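Local coordinates for protein Cj0977 (Campylobacter jejuni, PDB 3BNV) that is of unknown molecular function but is a sigma28-regulated, nonflagellar virulence protein that adopts a hot-dog fold, at residues V77-I82 with L108-A112. Residues are numbered along the deposited sequence; the frame is centred on the assembly and turned at random.
Sequences VAQASI and LEAHA
Residues V77-I82, in the C-terminal part of helix 67-82, run over strand residues L108-A112 at 44° to the strand direction, with the axes of the two segments 7.5 Å apart at their closest and A78 nearest A110 along the backbones. The close approach is consistent with the small side chains of A110 and A112 that the strand turns toward the helix. The methyl of A110 is central: CB of A110 lies 3.6 Å from the carbonyl O of V77 and meets both V77 methyls, while CB of S81 packs against it from one turn further on. With chi1 at 80°, V77 sets CG1 between its own N and carbonyl carbon, where this methyl bridges two strand residues, touching A110 CB at 3.9 Å and L108 CB at 4.0 Å. S81 turns its hydroxyl back on the helix, OG pointing to the carbonyl O of A78 at a modelled distance too short to take at face value. At the far end, the I82 side chain extends to A112, its CD1 meeting the alanine CB at 3.5 Å. No hydrogen bond joins the two segments. Strand 105-112 lies between strands 46-52 and 120-129 in the antiparallel sheet that wraps the central helix of the hot-dog fold; V77 also packs on A47, S49 and V125, and S81 on V123, so the helix end rests across all three strands, while Q79 packs on F66 of the second subunit.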
loop_
_atom_site.group_PDB
_atom_site.type_symbol
_atom_site.label_atom_id
_atom_site.label_comp_id
_atom_site.label_asym_id
_atom_site.label_seq_id
_atom_site.Cartn_x
_atom_site.Cartn_y
_atom_site.Cartn_z
ATOM N N VAL A 77 -3.467 10.100 -2.118
ATOM C CA VAL A 77 -3.612 11.506 -1.746
ATOM C C VAL A 77 -2.257 12.277 -1.747
ATOM O O VAL A 77 -2.212 13.464 -2.053
ATOM C CB VAL A 77 -4.397 11.701 -0.432
ATOM C CG1 VAL A 77 -3.527 11.451 0.769
ATOM C CG2 VAL A 77 -4.912 13.075 -0.347
ATOM N N ALA A 78 -1.150 11.617 -1.435
ATOM C CA ALA A 78 0.157 12.270 -1.608
ATOM C C ALA A 78 0.364 12.709 -3.047
ATOM O O ALA A 78 0.754 13.844 -3.318
ATOM C CB ALA A 78 1.296 11.350 -1.215
ATOM N N GLN A 79 0.135 11.803 -3.988
ATOM C CA GLN A 79 0.300 12.180 -5.374
ATOM C C GLN A 79 -0.699 13.239 -5.776
ATOM O O GLN A 79 -0.369 14.120 -6.540
ATOM C CB GLN A 79 0.204 10.982 -6.302
ATOM C CG GLN A 79 1.307 9.959 -6.100
ATOM C CD GLN A 79 1.467 9.084 -7.307
ATOM O OE1 GLN A 79 1.914 9.547 -8.346
ATOM N NE2 GLN A 79 1.085 7.825 -7.198
ATOM N N ALA A 80 -1.917 13.197 -5.242
ATOM C CA ALA A 80 -2.883 14.223 -5.605
ATOM C C ALA A 80 -2.460 15.614 -5.130
ATOM O O ALA A 80 -2.831 16.612 -5.735
ATOM C CB ALA A 80 -4.217 13.884 -5.090
ATOM N N SER A 81 -1.678 15.676 -4.061
ATOM C CA SER A 81 -1.225 16.951 -3.515
ATOM C C SER A 81 -0.238 17.652 -4.433
ATOM O O SER A 81 -0.054 18.845 -4.332
ATOM C CB SER A 81 -0.564 16.750 -2.155
ATOM O OG SER A 81 0.695 16.125 -2.304
ATOM N N ILE A 82 0.423 16.892 -5.300
ATOM C CA ILE A 82 1.346 17.442 -6.282
ATOM C C ILE A 82 0.651 17.586 -7.628
ATOM O O ILE A 82 0.885 18.531 -8.358
ATOM C CB ILE A 82 2.522 16.479 -6.487
ATOM C CG1 ILE A 82 3.243 16.296 -5.158
ATOM C CG2 ILE A 82 3.467 16.996 -7.607
ATOM C CD1 ILE A 82 3.375 17.602 -4.405
ATOM N N LEU A 108 -8.036 11.290 5.029
ATOM C CA LEU A 108 -6.626 11.628 4.847
ATOM C C LEU A 108 -6.415 13.083 4.404
ATOM O O LEU A 108 -7.184 13.613 3.619
ATOM C CB LEU A 108 -5.970 10.663 3.856
ATOM C CG LEU A 108 -6.186 9.173 4.130
ATOM C CD1 LEU A 108 -7.494 8.617 3.558
ATOM C CD2 LEU A 108 -5.029 8.345 3.603
ATOM N N GLU A 109 -5.381 13.723 4.933
ATOM C CA GLU A 109 -4.946 15.020 4.427
ATOM C C GLU A 109 -3.479 14.945 4.068
ATOM O O GLU A 109 -2.692 14.335 4.794
ATOM C CB GLU A 109 -5.135 16.134 5.443
ATOM C CG GLU A 109 -6.549 16.375 5.799
ATOM C CD GLU A 109 -6.707 17.508 6.786
ATOM O OE1 GLU A 109 -7.607 17.401 7.659
ATOM O OE2 GLU A 109 -5.949 18.505 6.696
ATOM N N ALA A 110 -3.113 15.576 2.961
ATOM C CA ALA A 110 -1.721 15.583 2.493
ATOM C C ALA A 110 -1.230 16.995 2.260
ATOM O O ALA A 110 -1.931 17.804 1.656
ATOM C CB ALA A 110 -1.602 14.768 1.203
ATOM N N HIS A 111 -0.031 17.301 2.737
ATOM C CA HIS A 111 0.553 18.632 2.552
ATOM C C HIS A 111 1.962 18.445 2.048
ATOM O O HIS A 111 2.764 17.748 2.687
ATOM C CB HIS A 111 0.609 19.380 3.860
ATOM C CG HIS A 111 -0.722 19.603 4.495
ATOM N ND1 HIS A 111 -1.432 20.775 4.336
ATOM C CD2 HIS A 111 -1.457 18.824 5.323
ATOM C CE1 HIS A 111 -2.561 20.699 5.020
ATOM N NE2 HIS A 111 -2.591 19.532 5.643
ATOM N N ALA A 112 2.246 19.032 0.885
ATOM C CA ALA A 112 3.546 18.919 0.242
ATOM C C ALA A 112 4.440 20.024 0.749
ATOM O O ALA A 112 4.032 21.163 0.784
ATOM C CB ALA A 112 3.387 19.032 -1.252
#